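Local atomic coordinates of tylactone synthase starter module and modules 1 & 2 (Streptomyces fradiae, PDB entry 2Z5L), a protein that probably catalyses the ketoreduction of a polyketide chain during tylosin biosynthesis, setting the chirality of the resulting hydroxyl, as a ketoreductase of the short-chain dehydrogenase/reductase family. Residues W27-T32 with V480-F485; R243-A248 with G394-A399; Q164-G169 with E230-V235; W430-G435 with A442-L447. All blocks are in the same frame, centred on the assembly; numbering follows the deposited sequence.

Contact 1 (W27-T32 with V480-F485)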
# COMPACT_ATOMS: atom_id res chain seq x y z
N TRP A 27 9.23 -2.87 17.23
CA TRP A 27 8.84 -3.25 15.88
C TRP A 27 7.85 -2.27 15.30
O TRP A 27 7.45 -2.40 14.15
CB TRP A 27 8.20 -4.65 15.87
CG TRP A 27 9.10 -5.76 16.32
CD1 TRP A 27 10.46 -5.70 16.49
CD2 TRP A 27 8.72 -7.12 16.60
NE1 TRP A 27 10.94 -6.93 16.87
CE2 TRP A 27 9.90 -7.82 16.95
CE3 TRP A 27 7.50 -7.81 16.60
CZ2 TRP A 27 9.90 -9.17 17.29
CZ3 TRP A 27 7.50 -9.16 16.94
CH2 TRP A 27 8.69 -9.83 17.28
N ARG A 28 7.46 -1.28 16.09
CA ARG A 28 6.48 -0.30 15.65
C ARG A 28 7.06 0.91 14.91
O ARG A 28 7.87 1.65 15.46
CB ARG A 28 5.67 0.20 16.86
CG ARG A 28 4.82 -0.87 17.53
CD ARG A 28 4.27 -0.34 18.84
NE ARG A 28 3.63 0.95 18.65
CZ ARG A 28 2.42 1.12 18.13
NH1 ARG A 28 1.72 0.06 17.75
NH2 ARG A 28 1.93 2.34 17.97
N TYR A 29 6.62 1.10 13.67
CA TYR A 29 7.07 2.23 12.87
C TYR A 29 5.87 2.91 12.23
O TYR A 29 4.76 2.36 12.20
CB TYR A 29 8.03 1.77 11.78
CG TYR A 29 9.21 0.98 12.27
CD1 TYR A 29 9.09 -0.37 12.60
CD2 TYR A 29 10.47 1.57 12.37
CE1 TYR A 29 10.19 -1.10 13.01
CE2 TYR A 29 11.58 0.84 12.78
CZ TYR A 29 11.44 -0.50 13.10
OH TYR A 29 12.53 -1.25 13.47
N ARG A 30 6.08 4.11 11.71
CA ARG A 30 5.00 4.85 11.09
C ARG A 30 5.53 5.79 10.01
O ARG A 30 6.74 5.98 9.87
CB ARG A 30 4.22 5.64 12.15
CG ARG A 30 4.94 6.87 12.71
CD ARG A 30 4.10 7.58 13.77
NE ARG A 30 2.66 7.38 13.57
CZ ARG A 30 1.93 6.46 14.20
NH1 ARG A 30 2.49 5.65 15.07
NH2 ARG A 30 0.63 6.35 13.94
N VAL A 31 4.62 6.38 9.25
CA VAL A 31 5.01 7.29 8.20
C VAL A 31 4.73 8.73 8.57
O VAL A 31 3.59 9.10 8.86
CB VAL A 31 4.29 6.96 6.87
CG1 VAL A 31 4.67 7.98 5.81
CG2 VAL A 31 4.68 5.56 6.41
N THR A 32 5.78 9.54 8.56
CA THR A 32 5.68 10.95 8.87
C THR A 32 6.15 11.76 7.68
O THR A 32 6.69 11.21 6.70
CB THR A 32 6.56 11.31 10.10
OG1 THR A 32 7.90 10.84 9.89
CG2 THR A 32 5.98 10.70 11.36
N VAL A 480 13.03 -5.98 11.97
CA VAL A 480 14.12 -5.80 11.00
C VAL A 480 15.53 -5.61 11.54
O VAL A 480 15.75 -4.84 12.47
CB VAL A 480 13.89 -4.57 10.11
CG1 VAL A 480 14.65 -4.74 8.81
CG2 VAL A 480 12.42 -4.35 9.90
N ASP A 481 16.49 -6.28 10.91
CA ASP A 481 17.90 -6.16 11.26
C ASP A 481 18.47 -4.96 10.47
O ASP A 481 19.12 -5.14 9.44
CB ASP A 481 18.66 -7.43 10.88
CG ASP A 481 20.15 -7.35 11.17
OD1 ASP A 481 20.88 -8.30 10.81
OD2 ASP A 481 20.58 -6.33 11.77
N TRP A 482 18.19 -3.76 10.96
CA TRP A 482 18.65 -2.53 10.33
C TRP A 482 20.12 -2.55 9.92
O TRP A 482 20.52 -1.89 8.96
CB TRP A 482 18.41 -1.34 11.25
CG TRP A 482 16.97 -0.96 11.38
CD1 TRP A 482 16.25 -0.84 12.54
CD2 TRP A 482 16.08 -0.59 10.32
NE1 TRP A 482 14.97 -0.41 12.27
CE2 TRP A 482 14.84 -0.25 10.92
CE3 TRP A 482 16.21 -0.50 8.93
CZ2 TRP A 482 13.74 0.17 10.16
CZ3 TRP A 482 15.12 -0.09 8.18
CH2 TRP A 482 13.90 0.25 8.80
N GLU A 483 20.94 -3.30 10.65
CA GLU A 483 22.36 -3.38 10.34
C GLU A 483 22.57 -4.26 9.12
O GLU A 483 23.69 -4.67 8.82
CB GLU A 483 23.14 -3.96 11.54
CG GLU A 483 23.13 -3.06 12.78
CD GLU A 483 23.89 -1.75 12.59
OE1 GLU A 483 23.81 -0.88 13.48
OE2 GLU A 483 24.58 -1.60 11.55
N ARG A 484 21.49 -4.54 8.42
CA ARG A 484 21.55 -5.38 7.23
C ARG A 484 20.57 -4.89 6.19
O ARG A 484 20.71 -5.18 5.00
CB ARG A 484 21.23 -6.83 7.61
CG ARG A 484 21.40 -7.82 6.48
CD ARG A 484 21.08 -9.22 6.96
NE ARG A 484 21.24 -10.22 5.91
CZ ARG A 484 20.86 -11.49 6.02
NH1 ARG A 484 20.30 -11.91 7.14
NH2 ARG A 484 21.04 -12.33 5.01
N PHE A 485 19.58 -4.12 6.63
CA PHE A 485 18.55 -3.59 5.75
C PHE A 485 19.00 -2.29 5.10
O PHE A 485 19.01 -2.17 3.88
CB PHE A 485 17.28 -3.33 6.55
CG PHE A 485 16.05 -3.16 5.70
CD1 PHE A 485 15.34 -4.27 5.27
CD2 PHE A 485 15.61 -1.90 5.33
CE1 PHE A 485 14.19 -4.12 4.49
CE2 PHE A 485 14.47 -1.74 4.55
CZ PHE A 485 13.76 -2.85 4.12
O HOH W 1 12.37 -3.96 13.81

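Contact 2 (R243-A248 with G394-A399)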
# COMPACT_ATOMS: atom_id res chain seq x y z
N ARG A 243 8.60 11.97 2.33
CA ARG A 243 8.12 10.84 3.12
C ARG A 243 9.25 10.22 3.95
O ARG A 243 10.36 10.05 3.47
CB ARG A 243 7.51 9.79 2.17
CG ARG A 243 6.77 8.65 2.86
CD ARG A 243 5.65 8.11 1.97
NE ARG A 243 4.98 6.94 2.53
CZ ARG A 243 5.55 5.74 2.65
NH1 ARG A 243 6.80 5.55 2.26
NH2 ARG A 243 4.86 4.74 3.17
N ARG A 244 8.95 9.91 5.20
CA ARG A 244 9.94 9.32 6.10
C ARG A 244 9.34 8.25 7.00
O ARG A 244 8.19 8.35 7.43
CB ARG A 244 10.55 10.41 6.99
CG ARG A 244 11.41 11.43 6.27
CD ARG A 244 12.71 10.81 5.79
NE ARG A 244 13.66 11.84 5.38
CZ ARG A 244 13.52 12.61 4.30
NH1 ARG A 244 12.46 12.46 3.51
NH2 ARG A 244 14.43 13.53 4.02
N VAL A 245 10.12 7.21 7.28
CA VAL A 245 9.66 6.15 8.18
C VAL A 245 10.36 6.33 9.53
O VAL A 245 11.58 6.26 9.64
CB VAL A 245 9.99 4.73 7.63
CG1 VAL A 245 9.14 4.44 6.40
CG2 VAL A 245 11.48 4.61 7.30
N SER A 246 9.55 6.56 10.56
CA SER A 246 10.08 6.77 11.91
C SER A 246 9.43 5.83 12.92
O SER A 246 8.23 5.58 12.87
CB SER A 246 9.84 8.23 12.31
OG SER A 246 8.63 8.73 11.76
N ARG A 247 10.23 5.31 13.85
CA ARG A 247 9.71 4.40 14.86
C ARG A 247 8.49 5.05 15.50
O ARG A 247 8.49 6.24 15.78
CB ARG A 247 10.78 4.09 15.92
CG ARG A 247 12.06 3.50 15.30
CD ARG A 247 13.04 3.00 16.35
NE ARG A 247 12.87 1.57 16.64
CZ ARG A 247 13.76 0.63 16.33
NH1 ARG A 247 14.89 0.94 15.71
NH2 ARG A 247 13.52 -0.64 16.62
N ALA A 248 7.43 4.27 15.69
CA ALA A 248 6.22 4.81 16.28
C ALA A 248 6.31 4.72 17.79
O ALA A 248 7.18 4.04 18.33
CB ALA A 248 5.00 4.05 15.77
N GLY A 394 3.45 -2.42 1.06
CA GLY A 394 2.70 -1.27 0.61
C GLY A 394 3.05 0.01 1.36
O GLY A 394 2.41 1.04 1.12
N THR A 395 4.02 -0.04 2.27
CA THR A 395 4.41 1.16 3.02
C THR A 395 5.89 1.50 2.81
O THR A 395 6.25 2.67 2.76
CB THR A 395 4.18 1.00 4.55
OG1 THR A 395 2.84 0.55 4.79
CG2 THR A 395 4.38 2.35 5.25
N TRP A 396 6.74 0.48 2.70
CA TRP A 396 8.16 0.72 2.46
C TRP A 396 8.51 0.39 1.03
O TRP A 396 9.29 1.09 0.39
CB TRP A 396 9.04 -0.13 3.38
CG TRP A 396 8.96 0.24 4.82
CD1 TRP A 396 8.27 1.28 5.37
CD2 TRP A 396 9.58 -0.45 5.92
NE1 TRP A 396 8.41 1.29 6.74
CE2 TRP A 396 9.21 0.24 7.10
CE3 TRP A 396 10.40 -1.57 6.01
CZ2 TRP A 396 9.64 -0.17 8.36
CZ3 TRP A 396 10.83 -1.97 7.27
CH2 TRP A 396 10.45 -1.28 8.43
N GLY A 397 7.94 -0.70 0.52
CA GLY A 397 8.23 -1.09 -0.84
C GLY A 397 9.02 -2.39 -0.84
O GLY A 397 9.72 -2.69 0.12
N ASN A 398 8.90 -3.15 -1.92
CA ASN A 398 9.58 -4.43 -2.06
C ASN A 398 9.41 -4.98 -3.48
O ASN A 398 8.29 -5.16 -3.96
CB ASN A 398 9.03 -5.43 -1.05
CG ASN A 398 9.74 -6.76 -1.10
OD1 ASN A 398 10.96 -6.83 -0.97
ND2 ASN A 398 8.98 -7.84 -1.29
N ALA A 399 10.54 -5.27 -4.13
CA ALA A 399 10.54 -5.78 -5.49
C ALA A 399 9.70 -7.04 -5.73
O ALA A 399 9.57 -7.89 -4.85
CB ALA A 399 11.98 -6.02 -5.95

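Contact 3 (Q164-G169 with E230-V235)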
# COMPACT_ATOMS: atom_id res chain seq x y z
N GLN A 164 -2.74 3.99 -4.11
CA GLN A 164 -2.31 2.78 -4.80
C GLN A 164 -1.03 2.99 -5.60
O GLN A 164 -0.11 2.16 -5.55
CB GLN A 164 -3.40 2.29 -5.74
CG GLN A 164 -4.56 1.57 -5.07
CD GLN A 164 -5.41 0.82 -6.09
OE1 GLN A 164 -4.88 0.09 -6.92
NE2 GLN A 164 -6.74 1.00 -6.02
N LEU A 165 -0.99 4.10 -6.34
CA LEU A 165 0.16 4.45 -7.18
C LEU A 165 1.43 4.66 -6.35
O LEU A 165 2.53 4.29 -6.77
CB LEU A 165 -0.15 5.74 -7.98
CG LEU A 165 -0.15 5.70 -9.51
CD1 LEU A 165 -0.12 7.13 -10.03
CD2 LEU A 165 1.06 4.93 -10.02
N TRP A 166 1.29 5.29 -5.19
CA TRP A 166 2.47 5.50 -4.36
C TRP A 166 2.98 4.14 -3.93
O TRP A 166 4.19 3.90 -3.91
CB TRP A 166 2.14 6.37 -3.16
CG TRP A 166 2.16 7.83 -3.49
CD1 TRP A 166 1.31 8.49 -4.34
CD2 TRP A 166 3.08 8.80 -3.00
NE1 TRP A 166 1.66 9.82 -4.41
CE2 TRP A 166 2.74 10.03 -3.59
CE3 TRP A 166 4.16 8.74 -2.11
CZ2 TRP A 166 3.44 11.21 -3.33
CZ3 TRP A 166 4.87 9.91 -1.85
CH2 TRP A 166 4.50 11.13 -2.46
N GLY A 167 2.05 3.23 -3.63
CA GLY A 167 2.44 1.90 -3.23
C GLY A 167 3.24 1.22 -4.32
O GLY A 167 4.32 0.69 -4.08
N PHE A 168 2.70 1.25 -5.53
CA PHE A 168 3.36 0.65 -6.68
C PHE A 168 4.65 1.37 -7.02
O PHE A 168 5.64 0.75 -7.43
CB PHE A 168 2.44 0.74 -7.89
CG PHE A 168 3.09 0.28 -9.15
CD1 PHE A 168 3.25 -1.08 -9.41
CD2 PHE A 168 3.58 1.20 -10.07
CE1 PHE A 168 3.89 -1.52 -10.55
CE2 PHE A 168 4.22 0.77 -11.21
CZ PHE A 168 4.38 -0.60 -11.46
N GLY A 169 4.61 2.69 -6.89
CA GLY A 169 5.77 3.52 -7.20
C GLY A 169 7.03 3.10 -6.46
O GLY A 169 8.11 3.08 -7.04
N GLU A 230 15.05 12.63 -3.43
CA GLU A 230 13.74 12.64 -2.81
C GLU A 230 12.69 12.22 -3.84
O GLU A 230 12.05 13.06 -4.48
CB GLU A 230 13.42 14.04 -2.28
CG GLU A 230 14.36 14.52 -1.18
CD GLU A 230 14.13 13.82 0.16
OE1 GLU A 230 14.86 14.12 1.12
OE2 GLU A 230 13.22 12.96 0.24
N ASP A 231 12.53 10.91 -4.00
CA ASP A 231 11.57 10.35 -4.94
C ASP A 231 10.19 10.09 -4.33
O ASP A 231 9.41 9.29 -4.86
CB ASP A 231 12.14 9.05 -5.55
CG ASP A 231 12.60 8.04 -4.50
OD1 ASP A 231 13.14 6.98 -4.89
OD2 ASP A 231 12.41 8.30 -3.29
N GLN A 232 9.89 10.78 -3.24
CA GLN A 232 8.61 10.67 -2.55
C GLN A 232 8.38 11.99 -1.82
O GLN A 232 8.72 12.14 -0.65
CB GLN A 232 8.63 9.52 -1.52
CG GLN A 232 8.60 8.11 -2.12
CD GLN A 232 8.42 7.04 -1.06
OE1 GLN A 232 7.43 7.02 -0.33
NE2 GLN A 232 9.39 6.14 -0.96
N VAL A 233 7.81 12.95 -2.54
CA VAL A 233 7.57 14.29 -1.99
C VAL A 233 6.12 14.74 -2.14
O VAL A 233 5.42 14.34 -3.07
CB VAL A 233 8.49 15.31 -2.70
CG1 VAL A 233 8.33 16.70 -2.08
CG2 VAL A 233 9.94 14.85 -2.60
N ALA A 234 5.66 15.57 -1.20
CA ALA A 234 4.31 16.09 -1.23
C ALA A 234 4.39 17.60 -1.25
O ALA A 234 4.91 18.22 -0.31
CB ALA A 234 3.54 15.62 -0.01
N VAL A 235 3.90 18.21 -2.32
CA VAL A 235 3.94 19.66 -2.44
C VAL A 235 2.67 20.28 -1.86
O VAL A 235 1.56 19.98 -2.29
CB VAL A 235 4.09 20.09 -3.91
CG1 VAL A 235 4.07 21.61 -4.01
CG2 VAL A 235 5.38 19.53 -4.48

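Contact 4 (W430-G435 with A442-L447)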
# COMPACT_ATOMS: atom_id res chain seq x y z
N TRP A 430 2.07 -5.37 8.24
CA TRP A 430 2.89 -6.44 8.78
C TRP A 430 4.17 -6.70 8.01
O TRP A 430 4.32 -6.33 6.85
CB TRP A 430 2.07 -7.73 8.87
CG TRP A 430 0.90 -7.63 9.79
CD1 TRP A 430 -0.40 -7.35 9.45
CD2 TRP A 430 0.93 -7.69 11.23
NE1 TRP A 430 -1.17 -7.22 10.57
CE2 TRP A 430 -0.39 -7.41 11.68
CE3 TRP A 430 1.93 -7.92 12.17
CZ2 TRP A 430 -0.72 -7.39 13.03
CZ3 TRP A 430 1.59 -7.89 13.53
CH2 TRP A 430 0.28 -7.62 13.94
N GLY A 431 5.10 -7.34 8.71
CA GLY A 431 6.37 -7.73 8.12
C GLY A 431 6.21 -9.22 7.93
O GLY A 431 5.08 -9.70 7.82
N LEU A 432 7.31 -9.96 7.90
CA LEU A 432 7.26 -11.41 7.72
C LEU A 432 6.63 -12.09 8.93
O LEU A 432 7.00 -11.80 10.07
CB LEU A 432 8.67 -11.96 7.52
CG LEU A 432 9.41 -11.47 6.28
CD1 LEU A 432 10.85 -11.99 6.28
CD2 LEU A 432 8.66 -11.95 5.06
N TRP A 433 5.70 -13.00 8.67
CA TRP A 433 5.02 -13.74 9.74
C TRP A 433 5.64 -15.08 10.10
O TRP A 433 5.81 -15.95 9.24
CB TRP A 433 3.55 -13.97 9.40
CG TRP A 433 2.65 -12.89 9.91
CD1 TRP A 433 2.61 -11.59 9.50
CD2 TRP A 433 1.67 -13.02 10.95
NE1 TRP A 433 1.67 -10.89 10.22
CE2 TRP A 433 1.08 -11.74 11.12
CE3 TRP A 433 1.24 -14.07 11.76
CZ2 TRP A 433 0.08 -11.50 12.05
CZ3 TRP A 433 0.24 -13.83 12.69
CH2 TRP A 433 -0.33 -12.55 12.83
N GLY A 434 5.99 -15.24 11.37
CA GLY A 434 6.51 -16.50 11.86
C GLY A 434 5.65 -17.68 11.46
O GLY A 434 4.51 -17.52 11.03
N GLY A 435 6.20 -18.89 11.61
CA GLY A 435 5.44 -20.01 12.15
C GLY A 435 4.95 -20.95 11.07
O GLY A 435 5.18 -20.72 9.88
N ALA A 442 8.82 -15.46 -3.78
CA ALA A 442 9.94 -14.60 -4.14
C ALA A 442 9.94 -13.31 -3.31
O ALA A 442 10.99 -12.85 -2.87
CB ALA A 442 9.91 -14.27 -5.66
N GLY A 443 8.76 -12.74 -3.09
CA GLY A 443 8.67 -11.51 -2.31
C GLY A 443 9.15 -11.62 -0.87
O GLY A 443 9.92 -10.77 -0.40
N GLU A 444 8.69 -12.63 -0.15
CA GLU A 444 9.09 -12.82 1.23
C GLU A 444 10.60 -13.12 1.24
O GLU A 444 11.33 -12.66 2.11
CB GLU A 444 8.31 -13.97 1.87
CG GLU A 444 6.79 -13.72 2.01
CD GLU A 444 6.13 -13.39 0.68
OE1 GLU A 444 6.28 -14.18 -0.30
OE2 GLU A 444 5.46 -12.35 0.60
N GLU A 445 11.03 -13.89 0.25
CA GLU A 445 12.43 -14.27 0.09
C GLU A 445 13.32 -13.03 -0.05
O GLU A 445 14.44 -13.01 0.45
CB GLU A 445 12.61 -15.18 -1.13
CG GLU A 445 12.08 -16.59 -0.93
CD GLU A 445 12.07 -17.41 -2.21
OE1 GLU A 445 12.90 -17.14 -3.11
OE2 GLU A 445 11.25 -18.34 -2.31
N SER A 446 12.82 -12.01 -0.73
CA SER A 446 13.59 -10.79 -0.91
C SER A 446 13.68 -10.00 0.37
O SER A 446 14.76 -9.50 0.72
CB SER A 446 12.97 -9.91 -1.99
OG SER A 446 13.64 -8.66 -2.04
N LEU A 447 12.56 -9.87 1.08
CA LEU A 447 12.52 -9.14 2.34
C LEU A 447 13.41 -9.81 3.37
O LEU A 447 14.02 -9.15 4.21
CB LEU A 447 11.09 -9.10 2.89
CG LEU A 447 10.06 -8.22 2.19
CD1 LEU A 447 8.68 -8.46 2.80
CD2 LEU A 447 10.47 -6.77 2.31

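Contact 1 (W27-T32 with V480-F485)
Tyr29, on strand 28-35, and Trp482, at the start of helix 482-492, bring the N-terminal strand against a helix near the C-terminal end of the chain. Leading into that helix, Val480 takes part through its backbone: its N donates to a water 2.8 Å away, and the same water, lying at the edge of the Tyr29 ring, is 2.7 Å from Tyr29 OH. Asp481 then holds the N-cap position, where a short acidic side chain suits a helix start, although the bond from Glu483 N to its OD2 is weak.

Trp482 carries the direct contact. Its CG stands beside the backbone N (chi1 -72°), which swings the indole toward the strand, and NE1 donates to Tyr29 OH over 2.8 Å. The bond is bent, with 133° at the hydrogen, and the hydroxyl lies 30° out of the indole plane. Alongside, Tyr29 CE2 reaches Trp482 CZ2 at 3.5 Å, the two side chains sliding past each other in opposite directions with the ring planes turned well away from parallel. Beyond the tyrosine, Trp482 also meets the Trp396 ring. Indole N-H and bound water thus both engage the phenolic oxygen, so these largely apolar groups can be buried while their polar atoms stay paired.

Contact 2 (R243-A248 with G394-A399)
Arg243 and Val245, alternate residues of strand 239-247, reach across to Thr395 and Trp396. The latter two lie in the loop between strand 386-391 and helix 402-419 of the Rossmann-type ketoreductase fold; in short-chain dehydrogenases the corresponding connection runs between elements that carry catalytic residues.

In the polar part, two N-H groups of one guanidinium share a single carbonyl oxygen, one of them weakly. Arg243 NH2 donates to Thr395 O, nearly within its own guanidinium plane and onto a lone pair of the oxygen, with 153° at the hydrogen; the modelled 2.5 Å is very short, so the exact length is doubtful. The weak bond comes from Arg243 NH1 to the same oxygen at 3.0 Å. With CG trans to the backbone N (chi1 -171°) and the chain extended as far as NE, the arginine is long enough to span the gap between strand and loop. NH1 also has a weak bond to Gln232 OE1. Behind it, Arg244 points the other way, its NH1 bonding back to Arg243 O and its NH2 forming a salt bridge with Glu230.

The apolar part is a methyl against an indole. Val245 crosses Trp396 at about a right angle, and its CG1 comes to 3.4 Å from Trp396 CD1, a snug fit for a compact branched residue. Phe498 meets Trp396 edge-to-face and also touches Val245. The Thr395 methyl, CG2, packs closely against the guanidinium, 3.2 Å from Arg243 NH2.

Contact 3 (Q164-G169 with E230-V235)
Trp166, on helix 160-175, is the residue most covered here, and it spans the gap to Gln232 and Val233 at the beginning of strand 232-236. Helix and strand backbones stay well apart, their closest pair of CA atoms, those of Trp166 and Gln232, being 8.2 Å from each other, so a large flat side chain is what the space needs. CG sits beside the backbone N (chi1 -82°), and the six-membered ring is the end that reaches the strand.

At the rim of that ring, CH2 lies 3.4 Å from Val233 O, with the carbonyl near the indole plane. An aromatic C-H, slightly positive, makes an agreeable neighbour for such an oxygen. The valine side chain itself points away from the helix; its backbone supplies the contact.

Gln232 flanks the ring through its aliphatic part, CB coming to 3.8 Å from Trp166 CZ3. Its extended chain then carries the amide past the indole, the two planes standing 71° apart, and OE1 becomes a weak acceptor for Arg170. A glutamine thus offers methylenes to the tryptophan and a polar end to Arg170. At the other side of the indole, NE1 is hydrogen-bonded to Thr146 OG1, tethering the ring to strand 140-147. Helix 160-175 links strands 140-147 and 180-186, and its packing across neighbouring strands is characteristic of a Rossmann-like alpha/beta fold.

Contact 4 (W430-G435 with A442-L447)
Leu432 touches helix 442-450 through one methyl, CD2, which lies 3.8 Å from Glu444 CB and 4.2 Å from Leu447 CD1. Glu444 contributes its aliphatic stem, CG also being 4.0 Å from the Leu432 methyl, while Leu447, one turn further along, offers a matching branched end. In Leu432, CG beside the backbone N (chi1 -62°) carries the branch toward the helix; CD1 continues the extended line from CA, and CD2, turned off that line, is the methyl that touches.

A second shell surrounds these groups. Leu452 touches both leucines, and the backbone of Leu432 is bonded to that of Met455. Glu444 bends at chi2 (56°), turning its carboxylate away from the leucine: OE1 accepts from Gly441 N, just ahead of the helix, and OE2 from Gln401 NE2.

In modular ketoreductases the helix after this loop is generally the lid beside the active site, a role helix 442-450 probably shares. Across the contact itself only apolar carbons meet, so hold on this helix face is by shape and dispersion, whereas the glutamate's charge is spent at the helix start, where the N-terminal dipole should favour it.

Overall arrangement
Contact 1 joins parts near the two ends of the chain, and the other three are nested within the loop it closes; contact 3 comes first, then contact 2, then contact 4. Contacts 1 and 2 have centres about 8 Å apart and share the pairing of strands 28-35 and 239-247. Contacts 2 and 3, centres about 11 Å apart, meet where strand 239-247 adjoins strand 232-236. Contacts 2 and 4, centres about 15 Å apart, touch through Asn398, whose ND2 bonds Gly443 O; the centres of contacts 3 and 4 are about 23 Å apart. Strands 232-236, 239-247 and 28-35 lie between two sets of parallel strands, consistent with a structural subdomain joined to the catalytic one.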